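Local coordinates for protein arylesterase (Agrobacterium tumefaciens, PDB 3DCI) that probably hydrolyses ester bonds as a member of the GDSL/SGNH hydrolase family, and binds a zinc ion, at residues L151-P156 with R220-P225; Q134-F139 with A146-L151. All coordinates share one frame; numbering follows the deposited sequence.

Contact 1. Residues L151-P156 with R220-P225; sequences LIVAPP and RALAAP
Leu151 and Val153 on the strand both touch one methyl of Leu222 on the helix. That methyl is CD2 of Leu222. It lies 4.1 Å from CD2 of Leu151. The same methyl, Leu222 CD2, lies 4.2 Å from Val153 CG2. The two leucine side chains cross at a slant and touch through one methyl each. In Leu151 the first torsion (chi1 175°) sets CG beside the carbonyl carbon, opposite the backbone N. The second torsion (chi2 57°) then leaves CD2 as the extended methyl, anti to CA, and this is the one that reaches Leu222. Leu222 is turned the other way about its first torsion, with CG anti to the carbonyl carbon. Its second torsion (176°) extends CD1 and leaves CD2, the other branch, as the methyl facing Leu151 and Val153. Pro225, one turn on, approaches the strand more loosely, with no atom pair within 4.5 Å. The fold is the three-layer alpha/beta/alpha sandwich of SGNH hydrolases, with a parallel central sheet: strand 149-154 runs between strands 104-108 and 192-195, and helix 212-229 packs on one face of that sheet. No hydrogen bond links the segments, and all three touching residues are buried. Ile106 lies against both Leu151 and Val153, while Phe194 and Trp51 adjoin Leu222. Leu151 also touches His192, which binds zinc together with Asp228 of helix 212-229. The Leu151 side chain is about 8 Å from the zinc ion, in the packing beside the site and not among its ligands.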
loop_
_atom_site.group_PDB
_atom_site.type_symbol
_atom_site.label_atom_id
_atom_site.label_comp_id
_atom_site.label_asym_id
_atom_site.label_seq_id
_atom_site.Cartn_x
_atom_site.Cartn_y
_atom_site.Cartn_z
ATOM N N LEU A 151 -28.837 1.472 3.410
ATOM C CA LEU A 151 -29.535 2.423 2.591
ATOM C C LEU A 151 -28.494 3.088 1.700
ATOM O O LEU A 151 -27.567 3.726 2.193
ATOM C CB LEU A 151 -30.242 3.426 3.471
ATOM C CG LEU A 151 -30.962 4.612 2.821
ATOM C CD1 LEU A 151 -32.042 4.181 1.801
ATOM C CD2 LEU A 151 -31.557 5.506 3.939
ATOM N N ILE A 152 -28.639 2.853 0.393
ATOM C CA ILE A 152 -27.790 3.386 -0.662
ATOM C C ILE A 152 -28.451 4.691 -1.089
ATOM O O ILE A 152 -29.603 4.675 -1.446
ATOM C CB ILE A 152 -27.736 2.377 -1.861
ATOM C CG1 ILE A 152 -26.988 1.106 -1.438
ATOM C CG2 ILE A 152 -27.081 2.985 -3.103
ATOM C CD1 ILE A 152 -27.162 -0.088 -2.442
ATOM N N VAL A 153 -27.712 5.808 -1.009
ATOM C CA VAL A 153 -28.207 7.119 -1.343
ATOM C C VAL A 153 -27.467 7.717 -2.553
ATOM O O VAL A 153 -26.231 7.859 -2.547
ATOM C CB VAL A 153 -28.103 8.047 -0.151
ATOM C CG1 VAL A 153 -28.659 9.443 -0.519
ATOM C CG2 VAL A 153 -28.889 7.467 1.061
ATOM N N ALA A 154 -28.219 8.048 -3.599
ATOM C CA ALA A 154 -27.626 8.694 -4.760
ATOM C C ALA A 154 -27.500 10.172 -4.418
ATOM O O ALA A 154 -28.462 10.759 -3.929
ATOM C CB ALA A 154 -28.496 8.491 -6.017
ATOM N N PRO A 155 -26.309 10.773 -4.649
ATOM C CA PRO A 155 -26.146 12.183 -4.375
ATOM C C PRO A 155 -26.879 13.013 -5.419
ATOM O O PRO A 155 -27.134 12.530 -6.524
ATOM C CB PRO A 155 -24.624 12.376 -4.482
ATOM C CG PRO A 155 -24.194 11.375 -5.466
ATOM C CD PRO A 155 -25.072 10.180 -5.193
ATOM N N PRO A 156 -27.232 14.253 -5.088
ATOM C CA PRO A 156 -27.900 15.062 -6.106
ATOM C C PRO A 156 -26.969 15.255 -7.296
ATOM O O PRO A 156 -25.771 15.367 -7.088
ATOM C CB PRO A 156 -28.143 16.393 -5.399
ATOM C CG PRO A 156 -28.044 16.071 -3.940
ATOM C CD PRO A 156 -27.039 14.995 -3.834
ATOM N N ARG A 220 -33.691 15.826 6.536
ATOM C CA ARG A 220 -35.120 15.774 6.828
ATOM C C ARG A 220 -35.826 14.678 6.027
ATOM O O ARG A 220 -36.605 13.917 6.593
ATOM C CB ARG A 220 -35.747 17.136 6.576
ATOM C CG ARG A 220 -35.599 18.045 7.795
ATOM C CD ARG A 220 -35.597 19.582 7.543
ATOM N NE ARG A 220 -36.526 20.135 6.544
ATOM C CZ ARG A 220 -37.822 19.834 6.397
ATOM N NH1 ARG A 220 -38.521 20.465 5.457
ATOM N NH2 ARG A 220 -38.440 18.936 7.173
ATOM N N ALA A 221 -35.505 14.596 4.730
ATOM C CA ALA A 221 -36.110 13.636 3.796
ATOM C C ALA A 221 -35.726 12.185 4.125
ATOM O O ALA A 221 -36.521 11.264 3.922
ATOM C CB ALA A 221 -35.699 13.970 2.342
ATOM N N LEU A 222 -34.522 11.984 4.642
ATOM C CA LEU A 222 -34.068 10.625 5.017
ATOM C C LEU A 222 -34.736 10.042 6.263
ATOM O O LEU A 222 -34.716 8.831 6.459
ATOM C CB LEU A 222 -32.539 10.577 5.192
ATOM C CG LEU A 222 -31.731 10.676 3.890
ATOM C CD1 LEU A 222 -30.244 10.714 4.187
ATOM C CD2 LEU A 222 -32.041 9.492 2.964
ATOM N N ALA A 223 -35.348 10.886 7.081
ATOM C CA ALA A 223 -35.979 10.441 8.308
ATOM C C ALA A 223 -37.057 9.402 7.994
ATOM O O ALA A 223 -37.138 8.375 8.688
ATOM C CB ALA A 223 -36.544 11.625 9.086
ATOM N N ALA A 224 -37.822 9.618 6.913
ATOM C CA ALA A 224 -38.920 8.702 6.554
ATOM C C ALA A 224 -38.466 7.298 6.193
ATOM O O ALA A 224 -38.906 6.333 6.824
ATOM C CB ALA A 224 -39.813 9.292 5.448
ATOM N N PRO A 225 -37.587 7.161 5.176
ATOM C CA PRO A 225 -37.088 5.833 4.909
ATOM C C PRO A 225 -36.368 5.231 6.120
ATOM O O PRO A 225 -36.513 4.044 6.373
ATOM C CB PRO A 225 -36.135 6.038 3.725
ATOM C CG PRO A 225 -35.819 7.485 3.720
ATOM C CD PRO A 225 -37.030 8.154 4.241
#

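Contact 2. Residues Q134-F139 with A146-L151; sequences QIVETF and AVPKLL
Val136, near the end of helix 122-138, reaches Pro148 and Leu150 with its two methyls. It loses more surface to the contact than any other residue here. CG1 is anti to the backbone N (chi1 168°) and sits 4.1 Å from CG of the Pro148 ring. The same methyl, Val136 CG1, is also 4.1 Å from the carbonyl O of Pro148. The valine and proline side chains pass each other at an angle. Val136 CG2 takes the other direction and meets CD1 of Leu150 at 4.4 Å, a looser touch. Val147 packs against the backbone of the helix end. Its CG1 is 3.9 Å from the carbonyl O of Glu137, and it also lies near the carbonyl of Val136. That second carbonyl is hydrogen-bonded to the hydroxyl of Tyr141, in the connection that follows the helix. The contact thus joins a helix of the alpha/beta/alpha sandwich to the strand that comes next in the chain. Leu92 of helix 88-99 covers Val136, and Val105 and Ile107 of the neighbouring strand flank Leu150. Glu137 also loses surface here, its backbone O touching Val147, while its carboxylate is hydrogen-bonded through OE2 to His191 NE2. No hydrogen bond crosses between 134-139 and 146-151. The contact therefore rests on van der Waals packing of methyls and the proline ring, including methyls against carbonyl oxygens, while Val136 O and Glu137 OE2 are paired elsewhere.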
loop_
_atom_site.group_PDB
_atom_site.type_symbol
_atom_site.label_atom_id
_atom_site.label_comp_id
_atom_site.label_asym_id
_atom_site.label_seq_id
_atom_site.Cartn_x
_atom_site.Cartn_y
_atom_site.Cartn_z
ATOM N N GLN A 134 -21.218 -5.282 -0.276
ATOM C CA GLN A 134 -20.655 -6.594 0.084
ATOM C C GLN A 134 -19.854 -6.527 1.370
ATOM O O GLN A 134 -19.906 -7.446 2.200
ATOM C CB GLN A 134 -19.732 -7.109 -1.005
ATOM C CG GLN A 134 -20.427 -7.483 -2.281
ATOM C CD GLN A 134 -19.440 -7.815 -3.417
ATOM O OE1 GLN A 134 -18.201 -7.557 -3.343
ATOM N NE2 GLN A 134 -19.990 -8.366 -4.478
ATOM N N ILE A 135 -19.096 -5.451 1.531
ATOM C CA ILE A 135 -18.351 -5.233 2.769
ATOM C C ILE A 135 -19.276 -5.163 3.982
ATOM O O ILE A 135 -19.040 -5.836 4.989
ATOM C CB ILE A 135 -17.480 -3.955 2.687
ATOM C CG1 ILE A 135 -16.313 -4.206 1.717
ATOM C CG2 ILE A 135 -16.969 -3.541 4.112
ATOM C CD1 ILE A 135 -15.396 -2.995 1.405
ATOM N N VAL A 136 -20.340 -4.367 3.883
ATOM C CA VAL A 136 -21.298 -4.226 4.981
ATOM C C VAL A 136 -21.913 -5.597 5.307
ATOM O O VAL A 136 -22.023 -5.961 6.481
ATOM C CB VAL A 136 -22.430 -3.201 4.646
ATOM C CG1 VAL A 136 -23.560 -3.293 5.682
ATOM C CG2 VAL A 136 -21.879 -1.723 4.492
ATOM N N GLU A 137 -22.330 -6.333 4.263
ATOM C CA GLU A 137 -22.972 -7.642 4.403
ATOM C C GLU A 137 -22.088 -8.679 5.089
ATOM O O GLU A 137 -22.551 -9.470 5.914
ATOM C CB GLU A 137 -23.428 -8.199 3.039
ATOM C CG GLU A 137 -24.569 -7.416 2.346
ATOM C CD GLU A 137 -24.693 -7.708 0.811
ATOM O OE1 GLU A 137 -23.977 -8.621 0.308
ATOM O OE2 GLU A 137 -25.495 -7.021 0.106
ATOM N N THR A 138 -20.811 -8.696 4.739
ATOM C CA THR A 138 -19.953 -9.813 5.097
ATOM C C THR A 138 -18.910 -9.492 6.172
ATOM O O THR A 138 -18.155 -10.375 6.557
ATOM C CB THR A 138 -19.243 -10.323 3.833
ATOM O OG1 THR A 138 -18.404 -9.284 3.339
ATOM C CG2 THR A 138 -20.269 -10.687 2.773
ATOM N N PHE A 139 -18.881 -8.262 6.689
ATOM C CA PHE A 139 -17.898 -7.867 7.721
ATOM C C PHE A 139 -17.930 -8.776 8.954
ATOM O O PHE A 139 -18.964 -9.308 9.283
ATOM C CB PHE A 139 -18.160 -6.433 8.142
ATOM C CG PHE A 139 -17.014 -5.761 8.872
ATOM C CD1 PHE A 139 -15.941 -5.254 8.168
ATOM C CD2 PHE A 139 -17.045 -5.604 10.242
ATOM C CE1 PHE A 139 -14.912 -4.608 8.802
ATOM C CE2 PHE A 139 -16.021 -4.945 10.906
ATOM C CZ PHE A 139 -14.938 -4.442 10.179
ATOM N N ALA A 146 -24.804 -9.196 14.361
ATOM C CA ALA A 146 -25.130 -7.763 14.224
ATOM C C ALA A 146 -24.903 -7.194 12.814
ATOM O O ALA A 146 -24.177 -6.207 12.662
ATOM C CB ALA A 146 -24.312 -6.940 15.253
ATOM N N VAL A 147 -25.535 -7.769 11.794
ATOM C CA VAL A 147 -25.347 -7.311 10.425
ATOM C C VAL A 147 -26.299 -6.125 10.204
ATOM O O VAL A 147 -27.482 -6.270 10.369
ATOM C CB VAL A 147 -25.643 -8.403 9.372
ATOM C CG1 VAL A 147 -25.422 -7.875 7.930
ATOM C CG2 VAL A 147 -24.756 -9.692 9.618
ATOM N N PRO A 148 -25.768 -4.945 9.858
ATOM C CA PRO A 148 -26.666 -3.809 9.666
ATOM C C PRO A 148 -27.467 -3.883 8.363
ATOM O O PRO A 148 -27.029 -4.514 7.410
ATOM C CB PRO A 148 -25.707 -2.601 9.593
ATOM C CG PRO A 148 -24.330 -3.128 9.748
ATOM C CD PRO A 148 -24.364 -4.598 9.626
ATOM N N LYS A 149 -28.589 -3.161 8.327
ATOM C CA LYS A 149 -29.283 -2.866 7.094
ATOM C C LYS A 149 -28.488 -1.800 6.346
ATOM O O LYS A 149 -27.595 -1.179 6.924
ATOM C CB LYS A 149 -30.701 -2.391 7.388
ATOM C CG LYS A 149 -31.597 -3.527 7.872
ATOM C CD LYS A 149 -32.832 -3.005 8.570
ATOM C CE LYS A 149 -33.681 -4.156 9.121
ATOM N NZ LYS A 149 -34.045 -5.133 8.024
ATOM N N LEU A 150 -28.806 -1.618 5.066
ATOM C CA LEU A 150 -28.097 -0.676 4.200
ATOM C C LEU A 150 -29.099 0.176 3.429
ATOM O O LEU A 150 -30.056 -0.330 2.850
ATOM C CB LEU A 150 -27.196 -1.432 3.216
ATOM C CG LEU A 150 -26.399 -0.625 2.188
ATOM C CD1 LEU A 150 -25.396 0.306 2.884
ATOM C CD2 LEU A 150 -25.689 -1.538 1.179
ATOM N N LEU A 151 -28.837 1.472 3.410
ATOM C CA LEU A 151 -29.535 2.423 2.591
ATOM C C LEU A 151 -28.494 3.088 1.700
ATOM O O LEU A 151 -27.567 3.726 2.193
ATOM C CB LEU A 151 -30.242 3.426 3.471
ATOM C CG LEU A 151 -30.962 4.612 2.821
ATOM C CD1 LEU A 151 -32.042 4.181 1.801
ATOM C CD2 LEU A 151 -31.557 5.506 3.939
#

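From the N terminus, helix 122-138 comes first and ends in contact 2. Its segments are separated by six residues without helix or strand; contact 2 closes this loop by packing the lead-in and start of strand 149-154 on the helix end. The chain then runs along that strand into contact 1. This one closes a much longer excursion of 63 residues, which includes strand 192-195 and ends on helix 212-229. The two contacts are in series and do not nest or cross. Leu151 lies in both ranges but touches across only contact 1, and their centres are about 17 Å apart. Together they use opposite faces of strand 149-154, tying helices on both sides to the sheet.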